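Local coordinates for protein homoserine dehydrogenase (Staphylococcus aureus M1064, PDB 4PG7) that catalyses the NAD(P)-dependent interconversion of aspartate semialdehyde and homoserine in the aspartic acid pathway, with a hydride transfer as its chemical step, at residues D221-V226 with N241-R246; Q236-N241 with V279-E284. One frame throughout, in Å; residues are numbered along the deposited sequence.

Contact 1 of 2, residues D221-V226 with N241-R246. With LYS (lysine), chain K.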
loop_
_atom_site.group_PDB
_atom_site.type_symbol
_atom_site.label_atom_id
_atom_site.label_comp_id
_atom_site.label_asym_id
_atom_site.label_seq_id
_atom_site.Cartn_x
_atom_site.Cartn_y
_atom_site.Cartn_z
ATOM N N ASP A 221 -8.661 19.956 -3.844
ATOM C CA ASP A 221 -8.917 18.503 -3.888
ATOM C C ASP A 221 -8.052 17.761 -2.892
ATOM O O ASP A 221 -8.539 16.903 -2.146
ATOM C CB ASP A 221 -8.657 17.938 -5.291
ATOM C CG ASP A 221 -8.828 16.435 -5.349
ATOM O OD1 ASP A 221 -9.924 15.983 -4.958
ATOM O OD2 ASP A 221 -7.883 15.703 -5.783
ATOM N N ALA A 222 -6.757 18.090 -2.881
ATOM C CA ALA A 222 -5.828 17.478 -1.957
ATOM C C ALA A 222 -6.196 17.791 -0.498
ATOM O O ALA A 222 -6.100 16.917 0.362
ATOM C CB ALA A 222 -4.416 17.934 -2.258
ATOM N N ALA A 223 -6.631 19.019 -0.222
ATOM C CA ALA A 223 -7.037 19.389 1.140
ATOM C C ALA A 223 -8.267 18.606 1.609
ATOM O O ALA A 223 -8.325 18.152 2.756
ATOM C CB ALA A 223 -7.287 20.884 1.248
ATOM N N ARG A 224 -9.223 18.390 0.714
ATOM C CA ARG A 224 -10.363 17.524 1.050
ATOM C C ARG A 224 -9.900 16.117 1.415
ATOM O O ARG A 224 -10.365 15.542 2.388
ATOM C CB ARG A 224 -11.387 17.498 -0.089
ATOM C CG ARG A 224 -12.092 18.838 -0.281
ATOM C CD ARG A 224 -13.276 18.746 -1.234
ATOM N NE ARG A 224 -12.863 18.182 -2.512
ATOM C CZ ARG A 224 -12.650 18.863 -3.637
ATOM N NH1 ARG A 224 -12.821 20.179 -3.681
ATOM N NH2 ARG A 224 -12.266 18.211 -4.734
ATOM N N LYS A 225 -8.965 15.567 0.657
ATOM C CA LYS A 225 -8.454 14.233 0.954
ATOM C C LYS A 225 -7.661 14.174 2.245
ATOM O O LYS A 225 -7.646 13.137 2.912
ATOM C CB LYS A 225 -7.640 13.683 -0.221
ATOM C CG LYS A 225 -8.541 13.303 -1.397
ATOM C CD LYS A 225 -7.746 13.053 -2.659
ATOM C CE LYS A 225 -8.663 12.751 -3.855
ATOM N NZ LYS A 225 -7.933 13.065 -5.112
ATOM N N VAL A 226 -7.000 15.273 2.603
ATOM C CA VAL A 226 -6.340 15.376 3.897
ATOM C C VAL A 226 -7.346 15.368 5.050
ATOM O O VAL A 226 -7.093 14.744 6.080
ATOM C CB VAL A 226 -5.480 16.646 3.979
ATOM C CG1 VAL A 226 -5.062 16.929 5.413
ATOM C CG2 VAL A 226 -4.261 16.481 3.094
ATOM N N ASN A 241 -11.396 24.176 6.234
ATOM C CA ASN A 241 -10.684 25.432 6.404
ATOM C C ASN A 241 -9.613 25.389 7.502
ATOM O O ASN A 241 -8.866 26.324 7.633
ATOM C CB ASN A 241 -11.655 26.615 6.583
ATOM C CG ASN A 241 -12.485 26.507 7.838
ATOM O OD1 ASN A 241 -12.246 25.641 8.677
ATOM N ND2 ASN A 241 -13.471 27.390 7.976
ATOM N N ASP A 242 -9.542 24.303 8.272
ATOM C CA ASP A 242 -8.425 24.069 9.167
ATOM C C ASP A 242 -7.177 23.582 8.404
ATOM O O ASP A 242 -6.104 23.570 8.965
ATOM C CB ASP A 242 -8.773 23.013 10.233
ATOM C CG ASP A 242 -9.905 23.447 11.174
ATOM O OD1 ASP A 242 -10.056 24.667 11.433
ATOM O OD2 ASP A 242 -10.627 22.540 11.671
ATOM N N VAL A 243 -7.307 23.163 7.150
ATOM C CA VAL A 243 -6.150 22.691 6.391
ATOM C C VAL A 243 -5.425 23.884 5.783
ATOM O O VAL A 243 -5.927 24.516 4.878
ATOM C CB VAL A 243 -6.534 21.711 5.268
ATOM C CG1 VAL A 243 -5.287 21.214 4.529
ATOM C CG2 VAL A 243 -7.305 20.531 5.834
ATOM N N LYS A 244 -4.232 24.180 6.273
ATOM C CA LYS A 244 -3.430 25.248 5.692
ATOM C C LYS A 244 -3.049 24.823 4.291
ATOM O O LYS A 244 -2.420 23.784 4.120
ATOM C CB LYS A 244 -2.181 25.508 6.547
ATOM C CG LYS A 244 -2.511 26.047 7.939
ATOM C CD LYS A 244 -1.250 26.263 8.768
ATOM C CE LYS A 244 -1.537 27.002 10.071
ATOM N NZ LYS A 244 -2.453 26.237 10.968
ATOM N N ARG A 245 -3.413 25.630 3.297
ATOM C CA ARG A 245 -3.328 25.200 1.908
ATOM C C ARG A 245 -2.623 26.195 1.001
ATOM O O ARG A 245 -2.866 27.390 1.081
ATOM C CB ARG A 245 -4.733 24.983 1.389
ATOM C CG ARG A 245 -4.813 24.557 -0.061
ATOM C CD ARG A 245 -6.259 24.364 -0.471
ATOM N NE ARG A 245 -7.060 25.547 -0.175
ATOM C CZ ARG A 245 -7.071 26.671 -0.884
ATOM N NH1 ARG A 245 -6.323 26.820 -1.962
ATOM N NH2 ARG A 245 -7.846 27.669 -0.502
ATOM N N ARG A 246 -1.729 25.678 0.166
ATOM C CA ARG A 246 -1.120 26.424 -0.924
ATOM C C ARG A 246 -0.978 25.467 -2.104
ATOM O O ARG A 246 -0.568 24.315 -1.933
ATOM C CB ARG A 246 0.256 26.970 -0.513
ATOM C CG ARG A 246 1.100 27.489 -1.682
ATOM C CD ARG A 246 2.544 27.769 -1.282
ATOM N NE ARG A 246 2.666 28.955 -0.452
ATOM C CZ ARG A 246 3.699 29.253 0.338
ATOM N NH1 ARG A 246 4.746 28.441 0.473
ATOM N NH2 ARG A 246 3.663 30.380 1.038
HETATM N N LYS K . 7.302 33.221 -8.919
HETATM C CA LYS K . 6.425 33.473 -7.726
HETATM C C LYS K . 7.095 34.363 -6.684
HETATM O O LYS K . 6.786 34.274 -5.480
HETATM C CB LYS K . 6.017 32.148 -7.078
HETATM C CG LYS K . 4.867 32.271 -6.099
HETATM C CD LYS K . 5.174 31.628 -4.757
HETATM C CE LYS K . 4.047 31.911 -3.789
HETATM N NZ LYS K . 4.269 31.327 -2.439
HETATM O OXT LYS K . 7.939 35.200 -7.037
#
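Ala223 on helix 220-234 packs against Val243 and Arg245, which lead into and form the short edge strand 244-245. The apolar part is small and buried. Ala223 CB lies 3.9 Å from Val243 CG1, and the backbones at these two residues come as near as 6.3 Å, CA to CA; a methyl is a side chain small enough for so close an approach. Val243 divides its branches: with CG1 anti to its backbone N (chi1 -178°), that methyl meets Ala223, while Val243 CG2 turns to Val226, whose CG1 is 4.3 Å away. Beta-branched valines suit both places, since each offers two methyls close to the main chain.

Arg245 adds only its aliphatic stem, CD resting 4.0 Å from Ala223 CB. A bend at chi3 (53°) then turns the guanidinium aside, and NH1 donates to the carbonyl oxygen of Glu218, just before the helix.

Asp221, Arg224 and Lys225 take no part in the join and form their own salt-bridge network: Lys225 NZ meets Asp221 OD2 at 2.7 Å on the syn side of the carboxylate, and Arg224 NH2 reaches Asp221 OD1 through a weak, bent bond. Arg224 also pairs with Asp215, and Lys225 with the Leu178 carbonyl.

Arg246 belongs to the bound-lysine pocket with Gly250, Thr252, Asp438 and Lys439; the ligand NZ lies over one guanidinium face, displaced toward the rim, and the Val440 carbonyl oxygen holds Arg246 NH1. Carbon contacts alone thus join helix and strand segment, while the helix charges pair among themselves and with neighbours.

Contact 2 of 2, residues Q236-N241 with V279-E284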
loop_
_atom_site.group_PDB
_atom_site.type_symbol
_atom_site.label_atom_id
_atom_site.label_comp_id
_atom_site.label_asym_id
_atom_site.label_seq_id
_atom_site.Cartn_x
_atom_site.Cartn_y
_atom_site.Cartn_z
ATOM N N GLN A 236 -10.298 11.755 14.100
ATOM C CA GLN A 236 -10.562 13.134 14.479
ATOM C C GLN A 236 -11.190 13.831 13.302
ATOM O O GLN A 236 -10.780 13.631 12.170
ATOM C CB GLN A 236 -9.267 13.863 14.821
ATOM C CG GLN A 236 -8.566 13.344 16.064
ATOM C CD GLN A 236 -9.291 13.699 17.344
ATOM O OE1 GLN A 236 -9.534 12.838 18.184
ATOM N NE2 GLN A 236 -9.642 14.965 17.501
ATOM N N VAL A 237 -12.149 14.691 13.591
ATOM C CA VAL A 237 -12.810 15.478 12.588
ATOM C C VAL A 237 -12.146 16.836 12.526
ATOM O O VAL A 237 -12.132 17.546 13.514
ATOM C CB VAL A 237 -14.296 15.672 12.948
ATOM C CG1 VAL A 237 -14.943 16.705 12.045
ATOM C CG2 VAL A 237 -15.040 14.344 12.884
ATOM N N ILE A 238 -11.617 17.206 11.367
ATOM C CA ILE A 238 -11.183 18.585 11.142
ATOM C C ILE A 238 -12.017 19.182 10.034
ATOM O O ILE A 238 -12.595 18.457 9.245
ATOM C CB ILE A 238 -9.679 18.678 10.791
ATOM C CG1 ILE A 238 -9.368 18.062 9.421
ATOM C CG2 ILE A 238 -8.854 18.011 11.876
ATOM C CD1 ILE A 238 -7.921 18.235 8.998
ATOM N N LYS A 239 -12.057 20.507 9.961
ATOM C CA LYS A 239 -12.779 21.193 8.896
ATOM C C LYS A 239 -11.851 21.468 7.719
ATOM O O LYS A 239 -10.631 21.613 7.899
ATOM C CB LYS A 239 -13.325 22.519 9.430
ATOM C CG LYS A 239 -14.321 22.385 10.585
ATOM C CD LYS A 239 -14.646 23.751 11.195
ATOM N N LEU A 240 -12.419 21.574 6.516
ATOM C CA LEU A 240 -11.634 21.910 5.350
ATOM C C LEU A 240 -10.815 23.180 5.582
ATOM O O LEU A 240 -9.664 23.256 5.162
ATOM C CB LEU A 240 -12.508 22.060 4.104
ATOM C CG LEU A 240 -11.813 22.395 2.772
ATOM C CD1 LEU A 240 -10.727 21.379 2.433
ATOM C CD2 LEU A 240 -12.850 22.466 1.646
ATOM N N ASN A 241 -11.396 24.176 6.234
ATOM C CA ASN A 241 -10.684 25.432 6.404
ATOM C C ASN A 241 -9.613 25.389 7.502
ATOM O O ASN A 241 -8.866 26.324 7.633
ATOM C CB ASN A 241 -11.655 26.615 6.583
ATOM C CG ASN A 241 -12.485 26.507 7.838
ATOM O OD1 ASN A 241 -12.246 25.641 8.677
ATOM N ND2 ASN A 241 -13.471 27.390 7.976
ATOM N N VAL A 279 -4.708 17.612 15.585
ATOM C CA VAL A 279 -4.224 17.377 14.226
ATOM C C VAL A 279 -3.766 18.691 13.598
ATOM O O VAL A 279 -4.527 19.643 13.547
ATOM C CB VAL A 279 -5.339 16.771 13.337
ATOM C CG1 VAL A 279 -4.854 16.561 11.895
ATOM C CG2 VAL A 279 -5.857 15.463 13.931
ATOM N N ASN A 280 -2.530 18.741 13.121
ATOM C CA ASN A 280 -2.083 19.827 12.256
ATOM C C ASN A 280 -2.084 19.336 10.813
ATOM O O ASN A 280 -1.354 18.409 10.473
ATOM C CB ASN A 280 -0.672 20.280 12.629
ATOM C CG ASN A 280 -0.614 20.912 13.993
ATOM O OD1 ASN A 280 0.277 20.610 14.776
ATOM N ND2 ASN A 280 -1.572 21.793 14.294
ATOM N N ALA A 281 -2.905 19.955 9.980
ATOM C CA ALA A 281 -3.131 19.471 8.616
ATOM C C ALA A 281 -2.771 20.538 7.603
ATOM O O ALA A 281 -3.057 21.702 7.814
ATOM C CB ALA A 281 -4.579 19.067 8.444
ATOM N N SER A 282 -2.151 20.125 6.493
ATOM C CA SER A 282 -1.717 21.052 5.457
ATOM C C SER A 282 -1.597 20.409 4.089
ATOM O O SER A 282 -1.460 19.193 3.957
ATOM C CB SER A 282 -0.357 21.657 5.816
ATOM O OG SER A 282 0.597 20.636 6.078
ATOM N N VAL A 283 -1.635 21.262 3.080
ATOM C CA VAL A 283 -1.352 20.895 1.716
ATOM C C VAL A 283 -0.459 21.997 1.186
ATOM O O VAL A 283 -0.860 23.156 1.200
ATOM C CB VAL A 283 -2.632 20.873 0.875
ATOM C CG1 VAL A 283 -2.306 20.664 -0.593
ATOM C CG2 VAL A 283 -3.553 19.773 1.346
ATOM N N GLU A 284 0.731 21.659 0.707
ATOM C CA GLU A 284 1.577 22.664 0.077
ATOM C C GLU A 284 2.770 22.072 -0.651
ATOM O O GLU A 284 3.165 20.927 -0.400
ATOM C CB GLU A 284 2.060 23.697 1.104
ATOM C CG GLU A 284 2.934 23.121 2.172
ATOM C CD GLU A 284 3.204 24.121 3.290
ATOM O OE1 GLU A 284 3.620 25.272 3.013
ATOM O OE2 GLU A 284 3.021 23.724 4.443
#
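The 236-241 segment runs as an extended connection from Gln236 to Lys239, then turns into a 3-10 segment, and its first half passes over one face of strand 278-289 in the mixed beta-sheet. This connection, leaving helix 220-234, packs beside that helix on the same face of the sheet. The backbones are nearest at Gln236 and Val279, 7.6 Å between CA atoms, a spacing too wide for main-chain pairing and filled by side chains. The strand's own backbone bonds go to its sheet neighbours, Asn280 to Ile273 and Ala281 to Lys244.

Four side chains make the contact, Ile238 and Val279 giving the most. Ile238, buried, spans two strand positions: its CG2 abuts Val279 CB at 4.0 Å, the two side chains crossing at about a right angle, while its longer branch reaches Ala281. Long and branched, isoleucine can serve both sites, whereas the alanine leaves room for the incoming methyl and for Val226 of the helix. Val279 also packs on Phe234 and Tyr274. Gln236 joins through its aliphatic stem: its CB, 3.9 Å from Val279 CG2, and its CG both lie along that methyl, the two side chains sliding past each other in opposite directions.

Chi1 of Ile238 is 68°, which sets CG1 between the backbone N and the carbonyl carbon. From there the branch extends with chi2 near 175°, carrying CD1 to within 3.5 Å of Ala281 CB, a tighter fit than usual for two methyl carbons.

In the fold
After the N-terminal nucleotide-binding part, the chain in time enters helix 220-234, then the connection 236-241, strand 244-245, helix 253-262 and the hairpin of strands 264-275 and 278-289. Contact 1 closes the short loop from the helix back to the edge strand; contact 2 closes a longer one, from the connection to the hairpin's second strand. Their segments alternate along the chain, so the loops cross, and Asn241 belongs to both. The two meet where strand 244-245 pairs in parallel with 278-289, through Lys244 O to Val283 N and Arg246 N to Val283 O, probable hydrogen bonds. Together they seat one helix and its exit on the mixed sheet.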